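Local coordinates for NikO protein (Streptomyces tendae, PDB 4FQD) that is an enolpyruvyl transferase essential in nikkomycin biosynthesis and belongs to the MurA subfamily of the EPSP synthase family, at residues D176-T181 and P190-A195; G208-Q213 and W243-R248; L228-A233 and R255-T260. The protein carries 4 engineered substitutions. All blocks are in the same frame, centred on the assembly; numbering follows the deposited sequence.

Contact 1: D176-T181 and P190-A195. With SO4 (sulfate ion), chain C.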
# COMPACT_ATOMS: atom_id res chain seq x y z
N ASP A 176 22.52 -5.84 11.68
CA ASP A 176 21.23 -6.07 11.04
C ASP A 176 20.81 -4.77 10.38
O ASP A 176 20.58 -3.77 11.06
CB ASP A 176 20.19 -6.51 12.07
CG ASP A 176 18.97 -7.14 11.42
OD1 ASP A 176 18.69 -6.86 10.24
OD2 ASP A 176 18.28 -7.92 12.11
N MET A 177 20.70 -4.77 9.06
CA MET A 177 20.40 -3.55 8.31
C MET A 177 19.00 -3.01 8.56
O MET A 177 18.68 -1.88 8.17
CB MET A 177 20.61 -3.77 6.81
CG MET A 177 22.07 -3.96 6.44
SD MET A 177 23.02 -2.51 6.94
CE MET A 177 24.46 -3.29 7.64
N LEU A 178 18.16 -3.80 9.23
CA LEU A 178 16.82 -3.35 9.59
C LEU A 178 16.88 -2.27 10.67
O LEU A 178 15.89 -1.60 10.96
CB LEU A 178 15.95 -4.52 10.05
CG LEU A 178 15.69 -5.60 8.99
CD1 LEU A 178 14.70 -6.62 9.50
CD2 LEU A 178 15.21 -4.96 7.69
N ASP A 179 18.06 -2.12 11.26
CA ASP A 179 18.32 -1.05 12.22
C ASP A 179 18.23 0.31 11.54
O ASP A 179 18.06 1.34 12.20
CB ASP A 179 19.71 -1.22 12.83
CG ASP A 179 19.76 -2.32 13.88
OD1 ASP A 179 18.81 -3.13 13.95
OD2 ASP A 179 20.75 -2.38 14.63
N TYR A 180 18.34 0.32 10.22
CA TYR A 180 18.33 1.56 9.46
C TYR A 180 17.12 1.65 8.53
O TYR A 180 17.19 2.26 7.47
CB TYR A 180 19.63 1.69 8.66
CG TYR A 180 20.86 1.58 9.53
CD1 TYR A 180 21.36 2.69 10.21
CD2 TYR A 180 21.52 0.37 9.69
CE1 TYR A 180 22.48 2.59 11.01
CE2 TYR A 180 22.64 0.26 10.49
CZ TYR A 180 23.12 1.37 11.15
OH TYR A 180 24.23 1.27 11.94
N THR A 181 16.02 1.05 8.96
CA THR A 181 14.76 1.14 8.23
C THR A 181 13.69 1.75 9.13
O THR A 181 13.71 1.56 10.34
CB THR A 181 14.27 -0.25 7.75
OG1 THR A 181 13.96 -1.07 8.88
CG2 THR A 181 15.35 -0.93 6.92
N PRO A 190 14.43 5.64 4.49
CA PRO A 190 15.32 6.53 3.75
C PRO A 190 16.80 6.30 4.08
O PRO A 190 17.67 6.73 3.31
CB PRO A 190 14.89 7.92 4.24
CG PRO A 190 14.37 7.68 5.61
CD PRO A 190 13.71 6.33 5.57
N CYS A 191 17.07 5.62 5.19
CA CYS A 191 18.44 5.36 5.63
C CYS A 191 18.89 3.94 5.27
O CYS A 191 20.04 3.56 5.49
CB CYS A 191 18.57 5.59 7.14
SG CYS A 191 18.05 7.24 7.70
N TYR A 192 17.98 3.17 4.69
CA TYR A 192 18.22 1.76 4.41
C TYR A 192 19.35 1.57 3.39
O TYR A 192 20.39 0.99 3.71
CB TYR A 192 16.94 1.09 3.92
CG TYR A 192 16.98 -0.42 3.87
CD1 TYR A 192 18.02 -1.14 4.45
CD2 TYR A 192 15.96 -1.14 3.24
CE1 TYR A 192 18.05 -2.52 4.40
CE2 TYR A 192 15.99 -2.51 3.19
CZ TYR A 192 17.03 -3.20 3.76
OH TYR A 192 17.05 -4.58 3.70
N SER A 193 19.14 2.06 2.18
CA SER A 193 20.08 1.83 1.09
C SER A 193 21.47 2.40 1.36
O SER A 193 22.48 1.77 1.05
CB SER A 193 19.52 2.38 -0.23
OG SER A 193 19.43 3.79 -0.19
N GLY A 194 21.52 3.60 1.93
CA GLY A 194 22.78 4.26 2.22
C GLY A 194 23.60 3.53 3.27
O GLY A 194 24.83 3.46 3.17
N ALA A 195 22.92 2.99 4.28
CA ALA A 195 23.59 2.27 5.35
C ALA A 195 24.22 0.98 4.85
O ALA A 195 25.30 0.59 5.30
CB ALA A 195 22.62 1.98 6.48
S SO4 C . 20.79 6.59 -1.44
O1 SO4 C . 21.57 5.42 -1.05
O2 SO4 C . 21.63 7.50 -2.22
O3 SO4 C . 19.65 6.17 -2.24
O4 SO4 C . 20.32 7.28 -0.24
O HOH W 1 15.54 4.14 7.09

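Contact 2: G208-Q213 and W243-R248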
# COMPACT_ATOMS: atom_id res chain seq x y z
N GLY A 208 38.99 -8.39 9.04
CA GLY A 208 38.09 -9.21 9.83
C GLY A 208 36.81 -9.56 9.10
O GLY A 208 36.55 -9.07 8.00
N THR A 209 36.00 -10.40 9.73
CA THR A 209 34.75 -10.86 9.13
C THR A 209 33.57 -9.98 9.52
O THR A 209 33.21 -9.89 10.70
CB THR A 209 34.44 -12.32 9.50
OG1 THR A 209 35.44 -13.18 8.95
CG2 THR A 209 33.08 -12.73 8.97
N THR A 210 32.97 -9.32 8.53
CA THR A 210 31.80 -8.49 8.76
C THR A 210 30.56 -9.18 8.18
O THR A 210 30.57 -9.64 7.04
CB THR A 210 31.96 -7.10 8.11
OG1 THR A 210 33.03 -6.40 8.76
CG2 THR A 210 30.68 -6.29 8.25
N THR A 211 29.51 -9.26 8.99
CA THR A 211 28.28 -9.93 8.57
C THR A 211 27.10 -8.97 8.55
O THR A 211 26.74 -8.40 9.58
CB THR A 211 27.95 -11.13 9.48
OG1 THR A 211 29.08 -12.01 9.53
CG2 THR A 211 26.74 -11.89 8.96
N LEU A 212 26.49 -8.80 7.38
CA LEU A 212 25.36 -7.89 7.23
C LEU A 212 24.05 -8.66 7.09
O LEU A 212 23.99 -9.67 6.39
CB LEU A 212 25.57 -6.98 6.03
CG LEU A 212 26.92 -6.25 5.98
CD1 LEU A 212 26.95 -5.26 4.82
CD2 LEU A 212 27.21 -5.55 7.30
N GLN A 213 23.01 -8.17 7.76
CA GLN A 213 21.73 -8.86 7.77
C GLN A 213 20.63 -8.04 7.12
O GLN A 213 20.53 -6.84 7.34
CB GLN A 213 21.34 -9.20 9.21
CG GLN A 213 20.62 -10.51 9.33
CD GLN A 213 21.53 -11.68 9.02
OE1 GLN A 213 21.10 -12.66 8.42
NE2 GLN A 213 22.78 -11.59 9.45
N TRP A 243 24.78 -11.59 4.31
CA TRP A 243 25.97 -11.30 3.52
C TRP A 243 27.20 -11.24 4.42
O TRP A 243 27.21 -10.53 5.42
CB TRP A 243 25.81 -9.99 2.75
CG TRP A 243 24.81 -10.06 1.64
CD1 TRP A 243 24.03 -11.13 1.31
CD2 TRP A 243 24.49 -9.03 0.71
NE1 TRP A 243 23.24 -10.82 0.23
CE2 TRP A 243 23.51 -9.53 -0.16
CE3 TRP A 243 24.95 -7.71 0.52
CZ2 TRP A 243 22.96 -8.78 -1.20
CZ3 TRP A 243 24.41 -6.97 -0.51
CH2 TRP A 243 23.43 -7.50 -1.36
N VAL A 244 28.23 -12.00 4.05
CA VAL A 244 29.45 -12.06 4.84
C VAL A 244 30.64 -11.51 4.07
O VAL A 244 30.97 -12.00 2.98
CB VAL A 244 29.76 -13.51 5.28
CG1 VAL A 244 31.08 -13.57 6.02
CG2 VAL A 244 28.63 -14.06 6.14
N ILE A 245 31.29 -10.49 4.62
CA ILE A 245 32.46 -9.90 4.00
C ILE A 245 33.73 -10.27 4.77
O ILE A 245 33.99 -9.73 5.85
CB ILE A 245 32.37 -8.36 3.92
CG1 ILE A 245 31.06 -7.93 3.26
CG2 ILE A 245 33.57 -7.79 3.18
CD1 ILE A 245 30.01 -7.46 4.24
N HIS A 246 34.52 -11.17 4.21
CA HIS A 246 35.80 -11.52 4.79
C HIS A 246 36.83 -10.47 4.40
O HIS A 246 37.61 -10.66 3.47
CB HIS A 246 36.25 -12.91 4.34
CG HIS A 246 35.25 -13.98 4.63
ND1 HIS A 246 35.03 -14.47 5.90
CD2 HIS A 246 34.41 -14.67 3.82
CE1 HIS A 246 34.10 -15.40 5.86
NE2 HIS A 246 33.70 -15.55 4.61
N GLY A 247 36.80 -9.35 5.12
CA GLY A 247 37.64 -8.21 4.79
C GLY A 247 39.12 -8.42 5.04
O GLY A 247 39.51 -8.93 6.09
N ARG A 248 39.93 -8.03 4.07
CA ARG A 248 41.38 -8.14 4.18
C ARG A 248 42.05 -6.79 3.99
O ARG A 248 43.22 -6.71 3.60
CB ARG A 248 41.91 -9.16 3.17
CG ARG A 248 42.14 -10.54 3.75
CD ARG A 248 41.94 -11.63 2.71
NE ARG A 248 42.52 -11.29 1.41
CZ ARG A 248 41.80 -11.06 0.31
NH1 ARG A 248 40.48 -11.14 0.35
NH2 ARG A 248 42.41 -10.74 -0.82

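Contact 3: L228-A233 and R255-T260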
# COMPACT_ATOMS: atom_id res chain seq x y z
N LEU A 228 33.37 -4.90 -5.98
CA LEU A 228 34.25 -5.21 -4.85
C LEU A 228 34.85 -6.61 -4.99
O LEU A 228 36.03 -6.81 -4.69
CB LEU A 228 33.50 -5.09 -3.53
CG LEU A 228 33.29 -3.66 -3.01
CD1 LEU A 228 32.49 -3.67 -1.71
CD2 LEU A 228 34.64 -2.97 -2.81
N ARG A 229 34.03 -7.56 -5.43
CA ARG A 229 34.50 -8.92 -5.67
C ARG A 229 35.61 -8.95 -6.71
O ARG A 229 36.62 -9.63 -6.53
CB ARG A 229 33.34 -9.82 -6.11
CG ARG A 229 32.45 -10.31 -4.98
CD ARG A 229 31.25 -11.07 -5.52
NE ARG A 229 30.46 -11.68 -4.46
CZ ARG A 229 29.27 -12.25 -4.64
NH1 ARG A 229 28.73 -12.29 -5.85
NH2 ARG A 229 28.62 -12.79 -3.61
N ASP A 230 35.41 -8.22 -7.81
CA ASP A 230 36.38 -8.18 -8.89
C ASP A 230 37.65 -7.43 -8.48
O ASP A 230 38.72 -7.68 -9.03
CB ASP A 230 35.77 -7.54 -10.14
CG ASP A 230 34.60 -8.33 -10.69
OD1 ASP A 230 34.43 -9.50 -10.28
OD2 ASP A 230 33.85 -7.79 -11.53
N LEU A 231 37.52 -6.52 -7.52
CA LEU A 231 38.67 -5.79 -7.00
C LEU A 231 39.58 -6.71 -6.19
O LEU A 231 40.80 -6.52 -6.17
CB LEU A 231 38.22 -4.60 -6.14
CG LEU A 231 37.71 -3.36 -6.87
CD1 LEU A 231 37.16 -2.34 -5.88
CD2 LEU A 231 38.82 -2.75 -7.71
N GLY A 232 38.99 -7.69 -5.53
CA GLY A 232 39.75 -8.65 -4.75
C GLY A 232 39.09 -9.02 -3.44
O GLY A 232 39.57 -9.90 -2.72
N ALA A 233 37.98 -8.36 -3.12
CA ALA A 233 37.26 -8.64 -1.88
C ALA A 233 36.55 -9.98 -1.93
O ALA A 233 36.21 -10.48 -3.01
CB ALA A 233 36.27 -7.52 -1.58
N ARG A 255 43.03 -5.53 -7.88
CA ARG A 255 42.78 -6.15 -9.18
C ARG A 255 41.97 -5.23 -10.10
O ARG A 255 40.91 -4.74 -9.71
CB ARG A 255 42.06 -7.48 -9.00
CG ARG A 255 42.94 -8.58 -8.41
CD ARG A 255 42.11 -9.64 -7.72
NE ARG A 255 41.03 -10.13 -8.57
CZ ARG A 255 40.10 -10.99 -8.17
NH1 ARG A 255 39.15 -11.39 -9.00
NH2 ARG A 255 40.11 -11.45 -6.92
N PRO A 256 42.47 -5.00 -11.32
CA PRO A 256 41.82 -4.17 -12.33
C PRO A 256 40.42 -4.69 -12.68
O PRO A 256 40.22 -5.90 -12.76
CB PRO A 256 42.74 -4.30 -13.54
CG PRO A 256 44.07 -4.64 -12.97
CD PRO A 256 43.78 -5.51 -11.78
N VAL A 257 39.48 -3.77 -12.89
CA VAL A 257 38.09 -4.16 -13.12
C VAL A 257 37.48 -3.51 -14.36
O VAL A 257 37.60 -2.30 -14.56
CB VAL A 257 37.21 -3.82 -11.89
CG1 VAL A 257 35.75 -4.17 -12.16
CG2 VAL A 257 37.71 -4.53 -10.65
N ASP A 258 36.82 -4.32 -15.18
CA ASP A 258 36.03 -3.83 -16.30
C ASP A 258 34.55 -4.08 -16.02
O ASP A 258 34.14 -5.22 -15.82
CB ASP A 258 36.44 -4.53 -17.60
CG ASP A 258 37.50 -3.77 -18.36
OD1 ASP A 258 38.26 -3.00 -17.73
OD2 ASP A 258 37.58 -3.94 -19.59
N VAL A 259 33.76 -3.02 -16.00
CA VAL A 259 32.34 -3.15 -15.69
C VAL A 259 31.46 -2.29 -16.60
O VAL A 259 31.74 -1.12 -16.84
CB VAL A 259 32.05 -2.83 -14.20
CG1 VAL A 259 32.59 -1.45 -13.83
CG2 VAL A 259 30.57 -2.94 -13.90
N THR A 260 30.40 -2.90 -17.12
CA THR A 260 29.42 -2.19 -17.92
C THR A 260 28.17 -1.92 -17.09
O THR A 260 27.47 -2.85 -16.68
CB THR A 260 29.03 -2.99 -19.17
OG1 THR A 260 30.20 -3.30 -19.93
CG2 THR A 260 28.06 -2.19 -20.04

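Contact 1: D176-T181 and P190-A195
Tyr180 and Thr181 come up against Tyr192 and Ala195 where the chain leaves strand 174-176, makes a short 3-10 turn at 177-179 and returns to start helix 192-204, a strand-to-helix link in the beta/alpha inverse barrel. The tight part is aromatic. Thr181 CG2 lies over one face of the Tyr192 ring, 3.6 Å from its centroid and 17° off the normal, a CH-pi contact. Chi1 of 65° puts Thr181 OG1 between the backbone N and the carbonyl carbon, where it bonds to Leu178 O at 2.9 Å, and leaves CG2 facing the tyrosine. Met177 CB meets the same ring at its edge, near its plane, 3.7 Å from Tyr192 CE1. In a second CH-pi contact, Ala195 CB sits over the Tyr180 ring, displaced toward the ring's root and 3.5 Å from Tyr180 CG. The phenol ends find their partners elsewhere: Tyr180 OH bonds to Asp146, and Tyr192 OH to His214 O and Arg337. His143 and Val147 of helix 142-149 also pack against the Tyr180 side.

The other side is looser and wetter. No direct hydrogen bond joins the two segments; Tyr180 O lies 3.0 Å from Tyr192 N, but the angle is poor. A modelled water accepts from Cys191 N at 2.9 Å and appears to donate to Tyr180 O, though it sits too close there for that bond to be trusted. One residue into the helix, Ser193 points away from the turn, toward a sulfate probably from the crystallisation liquor and also held by Lys197: Ser193 OG donates to sulfate O1 at 2.8 Å.

Contact 2: G208-Q213 and W243-R248
Thr210 and Ile245 form the hydrogen-bonded pair at the middle of two antiparallel strands, 209-213 and 243-248, the central pair of a four-stranded mixed sheet in the inverse barrel. Ile245 N reaches Thr210 O at 2.7 Å, and Thr210 N returns a bond to Ile245 O. Leu212 and Trp243 are joined by a second such pair of bonds, with Leu212 N to Trp243 O at 2.7 Å. The Gly208-Gly247 pair is less regular: Gly208 N to Gly247 O is almost straight, whereas the return bond bends to 132° at the hydrogen.

Between side chains the one polar link is weak, Thr209 OG1 with His246 ND1 at 3.3 Å, the hydroxyl at the ring's edge; Glu236 holds the ring's NE2. On the face that packs on helix 192-204, Ile245 CD1 crosses to Leu212 CG at 3.7 Å, carried there by an unusual chi2 of 102°. Leu200 of that helix touches Leu212, Trp243 and Ile245, and the indole also stacks on Phe237. On the opposite face Val244 meets two threonines of the other strand, CG2 beside Thr211 and CG1 3.7 Å from Thr209 CG2.

Contact 3: L228-A233 and R255-T260
Leu231 O, at the C-terminal end of helix 219-231, accepts from Arg255 N at 3.0 Å, a bond bent to 149° at the hydrogen, just before strand 257-260 begins. The helix ends there in a Schellman motif: Gly232 has a positive phi of 140°, Ala233 N bonds back to Leu228 O at 2.9 Å, and Gly232 N makes a weak bond to Arg229 O. Both Gly232 N and Ala233 N grip Leu228 O, from opposite faces of its plane.

Arg255 then folds its side chain over this helix end. CB lies on the carbonyls of Leu231 and Asp230, 3.2 Å from Leu231 O, and the chain bends at chi3 (51°), turning NE back over the last turn. The guanidinium presents one face to Asp230 O, Arg229 O and Gly232 N rather than aiming its N-H groups at them; Arg255 NE is 3.4 Å from Asp230 O, at too poor an angle for a hydrogen bond.

Alongside this polar patch is an apolar one. Val257 CG2 meets Leu231 CD2 at 3.6 Å and lies equally close to Asp230 CB; the Val257 side chain crosses both at about a right angle. Leu231 also touches Val51 of strand 50-54, the strand next to 257-260, which seats the helix end against that sheet.

The Asp230 carboxylate does not pair with the arginine: Asp230 OD1 stays 5.2 Å from Arg255 NH1. A positive charge above backbone carbonyls at the C-terminal end of a helix is probably favourable, and the aspartate may add to it from a distance; the one hydrogen bond between the segments is the backbone bond of Arg255 N.

The three contacts follow one run of chain: helix 192-204, begun in contact 1, leads into strand 209-213 of contact 2, which leads into helix 219-231 of contact 3. Contacts 1 and 2 have centres about 17 Å apart and touch: Met177 N probably hydrogen-bonds to Gln213 O at 2.7 Å, and Met177 CE packs on Leu212 CD2. Contacts 2 and 3, also with centres about 17 Å apart, interlock in sequence and meet more loosely, Arg248 NH1 lying 3.4 Å from Gly232 O. Contacts 1 and 3 do not touch; their nearest atoms are about 11 Å apart. The sulfate sits at contact 1, on the first turn of helix 192-204.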